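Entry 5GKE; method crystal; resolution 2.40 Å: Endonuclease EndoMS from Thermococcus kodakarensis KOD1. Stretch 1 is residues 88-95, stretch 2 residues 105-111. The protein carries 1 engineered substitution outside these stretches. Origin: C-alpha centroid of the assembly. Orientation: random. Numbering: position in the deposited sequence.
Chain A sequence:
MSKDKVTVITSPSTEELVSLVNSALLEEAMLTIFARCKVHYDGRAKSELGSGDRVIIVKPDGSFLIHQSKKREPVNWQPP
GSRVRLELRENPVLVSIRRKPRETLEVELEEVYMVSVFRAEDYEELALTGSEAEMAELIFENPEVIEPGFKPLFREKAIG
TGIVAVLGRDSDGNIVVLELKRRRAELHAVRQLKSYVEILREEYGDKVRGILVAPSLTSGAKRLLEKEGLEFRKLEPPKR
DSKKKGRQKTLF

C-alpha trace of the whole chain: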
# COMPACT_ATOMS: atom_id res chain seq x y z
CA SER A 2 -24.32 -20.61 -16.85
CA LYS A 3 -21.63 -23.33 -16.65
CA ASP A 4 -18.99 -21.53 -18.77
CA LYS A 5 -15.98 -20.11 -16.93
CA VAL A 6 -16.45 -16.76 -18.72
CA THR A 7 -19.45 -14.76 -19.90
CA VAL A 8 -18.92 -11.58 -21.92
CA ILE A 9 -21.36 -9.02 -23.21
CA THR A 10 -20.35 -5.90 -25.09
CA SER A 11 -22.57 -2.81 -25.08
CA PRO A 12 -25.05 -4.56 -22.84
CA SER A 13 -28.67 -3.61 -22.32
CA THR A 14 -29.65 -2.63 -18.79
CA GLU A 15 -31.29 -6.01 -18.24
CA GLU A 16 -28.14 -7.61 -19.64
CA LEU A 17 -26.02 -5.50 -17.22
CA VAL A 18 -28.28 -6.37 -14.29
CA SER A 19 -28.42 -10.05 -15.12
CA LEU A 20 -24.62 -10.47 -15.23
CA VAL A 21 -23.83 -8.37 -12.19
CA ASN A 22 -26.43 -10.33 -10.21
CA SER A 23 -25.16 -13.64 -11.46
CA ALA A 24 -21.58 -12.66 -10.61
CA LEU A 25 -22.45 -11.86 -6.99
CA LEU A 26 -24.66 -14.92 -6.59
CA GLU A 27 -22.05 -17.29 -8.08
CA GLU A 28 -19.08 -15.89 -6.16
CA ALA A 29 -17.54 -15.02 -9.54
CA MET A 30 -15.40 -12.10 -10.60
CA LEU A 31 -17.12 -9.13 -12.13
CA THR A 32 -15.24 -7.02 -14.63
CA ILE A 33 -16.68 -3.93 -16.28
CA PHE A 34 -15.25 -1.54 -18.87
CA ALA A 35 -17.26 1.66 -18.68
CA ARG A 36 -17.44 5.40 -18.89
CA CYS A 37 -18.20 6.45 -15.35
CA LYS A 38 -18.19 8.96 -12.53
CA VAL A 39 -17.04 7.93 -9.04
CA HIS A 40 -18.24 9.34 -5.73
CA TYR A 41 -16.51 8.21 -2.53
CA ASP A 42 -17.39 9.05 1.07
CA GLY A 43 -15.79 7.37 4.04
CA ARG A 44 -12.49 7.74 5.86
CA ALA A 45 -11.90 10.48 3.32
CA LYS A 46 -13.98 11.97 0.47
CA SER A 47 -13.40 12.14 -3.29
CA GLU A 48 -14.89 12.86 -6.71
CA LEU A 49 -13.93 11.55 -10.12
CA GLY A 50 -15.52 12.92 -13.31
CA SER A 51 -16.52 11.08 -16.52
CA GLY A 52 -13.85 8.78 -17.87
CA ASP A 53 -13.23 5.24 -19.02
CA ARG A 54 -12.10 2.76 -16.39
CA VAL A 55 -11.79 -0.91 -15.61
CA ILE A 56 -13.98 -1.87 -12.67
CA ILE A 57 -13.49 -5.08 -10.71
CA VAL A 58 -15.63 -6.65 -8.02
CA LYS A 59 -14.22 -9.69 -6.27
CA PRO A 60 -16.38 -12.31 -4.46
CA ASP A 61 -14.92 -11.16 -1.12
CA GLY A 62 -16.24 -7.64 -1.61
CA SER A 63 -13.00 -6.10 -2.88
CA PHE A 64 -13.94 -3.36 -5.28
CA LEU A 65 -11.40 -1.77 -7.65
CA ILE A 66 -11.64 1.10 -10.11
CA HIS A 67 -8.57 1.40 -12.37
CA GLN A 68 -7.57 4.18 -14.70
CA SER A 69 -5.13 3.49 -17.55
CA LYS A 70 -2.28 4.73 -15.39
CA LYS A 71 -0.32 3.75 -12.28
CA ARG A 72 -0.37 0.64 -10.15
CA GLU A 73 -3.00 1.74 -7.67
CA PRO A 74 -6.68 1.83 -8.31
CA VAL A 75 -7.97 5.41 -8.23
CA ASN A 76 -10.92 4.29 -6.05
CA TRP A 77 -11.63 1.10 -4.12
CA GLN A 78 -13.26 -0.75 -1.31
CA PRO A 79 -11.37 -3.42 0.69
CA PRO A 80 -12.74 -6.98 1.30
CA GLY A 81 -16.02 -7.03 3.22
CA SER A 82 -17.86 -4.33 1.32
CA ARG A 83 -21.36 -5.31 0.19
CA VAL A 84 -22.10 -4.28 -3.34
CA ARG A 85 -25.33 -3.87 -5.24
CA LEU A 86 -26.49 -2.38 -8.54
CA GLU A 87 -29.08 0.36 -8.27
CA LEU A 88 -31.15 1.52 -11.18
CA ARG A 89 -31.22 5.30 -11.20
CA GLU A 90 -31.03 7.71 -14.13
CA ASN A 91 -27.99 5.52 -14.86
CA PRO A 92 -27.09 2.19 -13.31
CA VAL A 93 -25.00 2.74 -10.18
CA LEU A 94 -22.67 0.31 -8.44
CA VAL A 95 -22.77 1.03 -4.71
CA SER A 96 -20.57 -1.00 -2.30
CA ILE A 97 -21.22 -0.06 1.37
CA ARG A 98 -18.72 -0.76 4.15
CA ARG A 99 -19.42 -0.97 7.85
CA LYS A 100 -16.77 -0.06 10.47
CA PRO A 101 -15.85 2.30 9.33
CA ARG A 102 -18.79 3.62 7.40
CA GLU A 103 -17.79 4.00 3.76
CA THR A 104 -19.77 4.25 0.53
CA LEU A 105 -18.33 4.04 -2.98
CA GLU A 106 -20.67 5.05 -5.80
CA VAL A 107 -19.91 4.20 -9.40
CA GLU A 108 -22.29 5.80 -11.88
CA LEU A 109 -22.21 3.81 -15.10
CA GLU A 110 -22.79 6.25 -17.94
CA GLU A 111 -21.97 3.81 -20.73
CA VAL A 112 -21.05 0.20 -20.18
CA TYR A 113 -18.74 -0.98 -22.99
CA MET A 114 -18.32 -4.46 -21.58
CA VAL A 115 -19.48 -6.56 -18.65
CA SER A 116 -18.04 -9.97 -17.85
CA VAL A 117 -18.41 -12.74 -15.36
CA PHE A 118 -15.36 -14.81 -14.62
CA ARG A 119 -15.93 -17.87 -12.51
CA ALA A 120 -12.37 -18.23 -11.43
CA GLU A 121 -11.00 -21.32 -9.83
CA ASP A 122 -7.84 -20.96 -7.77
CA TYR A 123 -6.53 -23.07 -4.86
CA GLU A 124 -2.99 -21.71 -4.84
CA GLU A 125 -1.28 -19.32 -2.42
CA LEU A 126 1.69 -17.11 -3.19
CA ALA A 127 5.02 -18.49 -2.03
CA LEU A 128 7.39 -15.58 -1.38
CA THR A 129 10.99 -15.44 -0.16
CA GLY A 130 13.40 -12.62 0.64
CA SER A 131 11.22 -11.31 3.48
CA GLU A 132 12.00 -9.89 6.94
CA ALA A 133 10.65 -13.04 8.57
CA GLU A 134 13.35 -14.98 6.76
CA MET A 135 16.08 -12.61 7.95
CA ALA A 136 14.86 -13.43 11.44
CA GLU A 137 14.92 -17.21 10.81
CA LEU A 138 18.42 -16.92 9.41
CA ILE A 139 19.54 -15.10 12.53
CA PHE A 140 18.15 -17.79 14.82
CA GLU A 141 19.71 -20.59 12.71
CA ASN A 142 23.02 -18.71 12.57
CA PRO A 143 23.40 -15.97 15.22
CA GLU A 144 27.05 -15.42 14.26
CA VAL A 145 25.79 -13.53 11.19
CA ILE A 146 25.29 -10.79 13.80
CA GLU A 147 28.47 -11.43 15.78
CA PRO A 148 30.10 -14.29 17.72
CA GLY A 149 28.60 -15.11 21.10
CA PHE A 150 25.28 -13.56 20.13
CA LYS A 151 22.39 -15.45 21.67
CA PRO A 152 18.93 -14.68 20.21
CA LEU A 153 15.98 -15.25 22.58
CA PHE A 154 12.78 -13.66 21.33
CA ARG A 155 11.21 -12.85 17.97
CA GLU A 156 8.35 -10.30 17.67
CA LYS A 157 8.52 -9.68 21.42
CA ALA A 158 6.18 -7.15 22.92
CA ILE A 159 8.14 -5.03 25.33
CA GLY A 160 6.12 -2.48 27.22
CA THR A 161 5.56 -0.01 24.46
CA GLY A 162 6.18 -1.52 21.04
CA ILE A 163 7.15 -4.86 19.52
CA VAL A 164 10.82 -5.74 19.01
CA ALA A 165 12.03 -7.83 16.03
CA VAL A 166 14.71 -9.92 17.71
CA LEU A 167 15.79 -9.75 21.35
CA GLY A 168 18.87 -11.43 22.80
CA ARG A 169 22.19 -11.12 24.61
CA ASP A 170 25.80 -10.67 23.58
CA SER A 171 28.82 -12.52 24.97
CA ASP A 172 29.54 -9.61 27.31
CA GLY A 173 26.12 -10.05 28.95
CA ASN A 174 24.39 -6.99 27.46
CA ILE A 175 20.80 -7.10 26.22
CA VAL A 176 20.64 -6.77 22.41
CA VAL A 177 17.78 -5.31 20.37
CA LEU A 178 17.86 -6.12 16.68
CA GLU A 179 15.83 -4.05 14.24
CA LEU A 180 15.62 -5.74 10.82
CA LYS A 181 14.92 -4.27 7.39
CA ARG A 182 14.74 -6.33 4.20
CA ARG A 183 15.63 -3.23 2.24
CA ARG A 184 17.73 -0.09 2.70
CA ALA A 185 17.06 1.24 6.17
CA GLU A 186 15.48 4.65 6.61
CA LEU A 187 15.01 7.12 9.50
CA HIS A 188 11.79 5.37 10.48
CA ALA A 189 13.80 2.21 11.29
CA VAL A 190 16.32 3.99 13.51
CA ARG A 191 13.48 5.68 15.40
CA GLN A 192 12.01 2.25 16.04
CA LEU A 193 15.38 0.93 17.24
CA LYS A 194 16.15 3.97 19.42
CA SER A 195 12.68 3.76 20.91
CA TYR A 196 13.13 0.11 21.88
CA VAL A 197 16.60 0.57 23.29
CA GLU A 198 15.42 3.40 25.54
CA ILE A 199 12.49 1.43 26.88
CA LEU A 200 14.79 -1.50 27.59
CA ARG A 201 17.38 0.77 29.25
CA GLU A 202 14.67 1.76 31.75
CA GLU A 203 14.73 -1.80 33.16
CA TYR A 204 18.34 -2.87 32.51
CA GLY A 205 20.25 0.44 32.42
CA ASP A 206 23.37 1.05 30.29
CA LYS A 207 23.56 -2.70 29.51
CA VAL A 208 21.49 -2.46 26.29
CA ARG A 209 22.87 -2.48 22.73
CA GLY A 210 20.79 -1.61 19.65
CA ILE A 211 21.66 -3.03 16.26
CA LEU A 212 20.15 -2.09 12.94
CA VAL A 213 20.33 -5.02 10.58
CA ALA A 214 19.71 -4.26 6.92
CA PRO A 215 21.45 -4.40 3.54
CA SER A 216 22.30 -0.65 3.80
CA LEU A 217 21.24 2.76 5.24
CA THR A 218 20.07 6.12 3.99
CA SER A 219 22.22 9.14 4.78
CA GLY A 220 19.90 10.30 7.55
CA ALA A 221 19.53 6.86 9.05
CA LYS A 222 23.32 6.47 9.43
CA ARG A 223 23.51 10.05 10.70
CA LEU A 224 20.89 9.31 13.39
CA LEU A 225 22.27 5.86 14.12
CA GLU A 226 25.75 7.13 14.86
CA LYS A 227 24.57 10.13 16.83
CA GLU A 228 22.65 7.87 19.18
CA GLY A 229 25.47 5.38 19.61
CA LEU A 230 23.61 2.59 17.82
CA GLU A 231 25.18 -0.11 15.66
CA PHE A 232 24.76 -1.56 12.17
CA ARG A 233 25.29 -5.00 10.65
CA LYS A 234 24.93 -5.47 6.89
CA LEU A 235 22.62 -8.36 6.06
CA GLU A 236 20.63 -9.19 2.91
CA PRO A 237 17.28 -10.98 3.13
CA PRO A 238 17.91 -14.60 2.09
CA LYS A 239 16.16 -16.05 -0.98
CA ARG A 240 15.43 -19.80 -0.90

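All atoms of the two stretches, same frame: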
# COMPACT_ATOMS: atom_id res chain seq x y z
N LEU A 88 -30.69 0.91 -9.94
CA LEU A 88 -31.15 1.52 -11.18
C LEU A 88 -31.68 2.90 -10.86
O LEU A 88 -32.70 3.06 -10.19
CB LEU A 88 -32.20 0.65 -11.86
CG LEU A 88 -31.71 -0.56 -12.68
CD1 LEU A 88 -30.24 -0.88 -12.46
CD2 LEU A 88 -32.56 -1.80 -12.42
N ARG A 89 -30.94 3.88 -11.34
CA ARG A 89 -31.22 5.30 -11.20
C ARG A 89 -31.26 5.81 -12.62
O ARG A 89 -31.46 5.03 -13.55
CB ARG A 89 -30.16 6.02 -10.36
CG ARG A 89 -30.00 5.45 -8.96
CD ARG A 89 -29.05 6.27 -8.10
NE ARG A 89 -28.72 5.56 -6.86
CZ ARG A 89 -27.67 5.83 -6.08
NH1 ARG A 89 -26.84 6.81 -6.40
NH2 ARG A 89 -27.46 5.10 -4.98
N GLU A 90 -31.17 7.12 -12.80
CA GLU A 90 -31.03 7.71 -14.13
C GLU A 90 -30.00 6.92 -14.96
O GLU A 90 -30.21 6.67 -16.15
CB GLU A 90 -30.63 9.19 -14.03
CG GLU A 90 -29.58 9.51 -12.94
CD GLU A 90 -30.13 9.49 -11.51
OE1 GLU A 90 -31.33 9.19 -11.31
OE2 GLU A 90 -29.34 9.78 -10.57
N ASN A 91 -28.91 6.51 -14.32
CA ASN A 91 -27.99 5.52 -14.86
C ASN A 91 -27.83 4.39 -13.86
O ASN A 91 -28.12 4.56 -12.68
CB ASN A 91 -26.64 6.15 -15.17
CG ASN A 91 -26.64 6.94 -16.45
OD1 ASN A 91 -27.02 6.43 -17.51
ND2 ASN A 91 -26.20 8.20 -16.36
N PRO A 92 -27.36 3.22 -14.31
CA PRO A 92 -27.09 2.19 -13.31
C PRO A 92 -25.97 2.66 -12.38
O PRO A 92 -25.08 3.37 -12.82
CB PRO A 92 -26.64 0.98 -14.14
CG PRO A 92 -27.03 1.30 -15.56
CD PRO A 92 -26.98 2.80 -15.67
N VAL A 93 -26.03 2.29 -11.11
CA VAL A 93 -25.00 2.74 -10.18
C VAL A 93 -24.57 1.58 -9.31
O VAL A 93 -25.40 0.93 -8.67
CB VAL A 93 -25.50 3.92 -9.30
CG1 VAL A 93 -24.47 4.31 -8.27
CG2 VAL A 93 -25.84 5.11 -10.17
N LEU A 94 -23.27 1.28 -9.34
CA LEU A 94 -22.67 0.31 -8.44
C LEU A 94 -22.40 0.95 -7.07
O LEU A 94 -21.83 2.04 -7.02
CB LEU A 94 -21.37 -0.21 -9.04
CG LEU A 94 -21.30 -1.58 -9.71
CD1 LEU A 94 -22.56 -1.92 -10.44
CD2 LEU A 94 -20.11 -1.61 -10.63
N VAL A 95 -22.80 0.32 -5.97
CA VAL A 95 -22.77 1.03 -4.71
C VAL A 95 -21.73 0.57 -3.68
O VAL A 95 -20.99 1.40 -3.20
CB VAL A 95 -24.16 1.11 -4.08
CG1 VAL A 95 -24.07 1.64 -2.67
CG2 VAL A 95 -25.00 2.08 -4.89
N LEU A 105 -18.99 3.79 -1.71
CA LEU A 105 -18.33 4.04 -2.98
C LEU A 105 -19.35 4.02 -4.11
O LEU A 105 -19.87 2.99 -4.44
CB LEU A 105 -17.24 2.98 -3.21
CG LEU A 105 -16.38 3.13 -4.47
CD1 LEU A 105 -15.80 4.53 -4.51
CD2 LEU A 105 -15.28 2.09 -4.50
N GLU A 106 -19.66 5.13 -4.75
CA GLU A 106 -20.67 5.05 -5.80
C GLU A 106 -20.07 5.13 -7.19
O GLU A 106 -19.35 6.08 -7.51
CB GLU A 106 -21.71 6.16 -5.62
CG GLU A 106 -22.73 5.87 -4.55
CD GLU A 106 -23.82 6.92 -4.49
OE1 GLU A 106 -23.56 8.07 -4.90
OE2 GLU A 106 -24.93 6.59 -4.04
N VAL A 107 -20.37 4.13 -8.02
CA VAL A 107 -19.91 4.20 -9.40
C VAL A 107 -21.09 4.32 -10.36
O VAL A 107 -21.82 3.35 -10.60
CB VAL A 107 -19.07 2.98 -9.81
CG1 VAL A 107 -18.58 3.14 -11.23
CG2 VAL A 107 -17.91 2.81 -8.87
N GLU A 108 -21.24 5.52 -10.92
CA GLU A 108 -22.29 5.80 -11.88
C GLU A 108 -21.87 5.30 -13.25
O GLU A 108 -20.91 5.81 -13.83
CB GLU A 108 -22.58 7.29 -11.93
CG GLU A 108 -23.80 7.65 -12.77
CD GLU A 108 -23.95 9.14 -13.01
OE1 GLU A 108 -23.34 9.95 -12.28
OE2 GLU A 108 -24.70 9.51 -13.95
N LEU A 109 -22.60 4.35 -13.81
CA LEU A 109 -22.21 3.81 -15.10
C LEU A 109 -22.93 4.59 -16.20
O LEU A 109 -24.13 4.42 -16.39
CB LEU A 109 -22.56 2.33 -15.18
CG LEU A 109 -21.94 1.50 -14.06
CD1 LEU A 109 -22.52 0.09 -14.05
CD2 LEU A 109 -20.44 1.44 -14.25
N GLU A 110 -22.19 5.43 -16.90
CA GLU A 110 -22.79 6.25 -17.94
C GLU A 110 -22.93 5.49 -19.25
O GLU A 110 -23.94 5.61 -19.93
CB GLU A 110 -21.97 7.52 -18.15
CG GLU A 110 -21.92 8.38 -16.92
CD GLU A 110 -21.04 9.59 -17.11
OE1 GLU A 110 -19.89 9.43 -17.58
OE2 GLU A 110 -21.52 10.71 -16.79
N GLU A 111 -21.89 4.76 -19.62
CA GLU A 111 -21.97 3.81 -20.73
C GLU A 111 -21.17 2.55 -20.45
O GLU A 111 -19.96 2.61 -20.25
CB GLU A 111 -21.47 4.47 -22.02
CG GLU A 111 -21.53 3.57 -23.23
CD GLU A 111 -21.20 4.33 -24.51
OE1 GLU A 111 -20.92 5.55 -24.41
OE2 GLU A 111 -21.21 3.71 -25.59

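Neighbouring strands in an antiparallel sheet are joined twice over, by a ladder of backbone hydrogen bonds and by side chains that sort themselves onto two faces. The pairing of residues 88-95 with residues 105-111 in the endonuclease EndoMS is a compact example. The strand axes run at 151° to one another, antiparallel with a moderate twist, and approach to 4.5 Å; together the two stretches bury 581 Å². Three residues, L109, L94 and E106, have the most surface covered by the opposing stretch, and between them they illustrate both parts of the principle.

L94 shows how the ladder and an apolar face meet in one residue. It forms a hydrogen-bonded pair with V107, and the exchange is reciprocal: L94 N donates to V107 O at 2.8 Å, and V107 N returns a nearly straight bond to L94 O at 2.7 Å. Such a pair places its side chains on the same face, so L94 CB lies 4.0 Å from V107 CB. The same carbonyls also receive CA-H...O contacts from the flanking residues, V93 CA to V107 O at 3.3 Å and E106 CA to L94 O at 3.4 Å, as expected where CA hydrogens point into the gap between antiparallel strands.

L109, the most extensively covered residue, continues both themes. Its backbone nitrogen donates to P92 O at 2.8 Å with an angle of 169°, making the next rung beyond the L94–V107 pair. Its side chain, with chi1 in the m well and chi2 in t, reaches L94 through a contact of 4.1 Å between L109 CD1 and L94 CD1, and it meets the proline ring where P92 CB lies 4.2 Å from L109 CD1. One methyl carbon thus touches both P92 and L94, and V107 joins the patch through its own contact with L94.

E106 represents the other face, where charged groups enter. Its CA-to-CB bond points sideways, but the end of its side chain comes nearer the other stretch. There OE2 of E106 forms a salt bridge with R89, accepting hydrogen bonds from R89 NH1 at 3.0 Å and from R89 NH2 at 3.1 Å. The carboxylate oxygen sits at the edge of the guanidinium, near its plane, where the N-H bonds of both nitrogens can be directed at it. A second polar link follows the same pattern: N91 ND2 donates to E108 OE2 at 3.1 Å. Between these two links lies V93, paired with E108 without backbone hydrogen bonds; V93 CG2 packs 4.2 Å from E108 CG, and V93 CG1 comes within 4.3 Å of E106 CB, so the aliphatic portions of the glutamates cover the valine while their carboxylates engage polar partners.

The general lesson is that backbone hydrogen bonds set the register, while alternation of side chains lets a single pair of strands present an apolar face and one where a buried valine lies among charged and polar side chains.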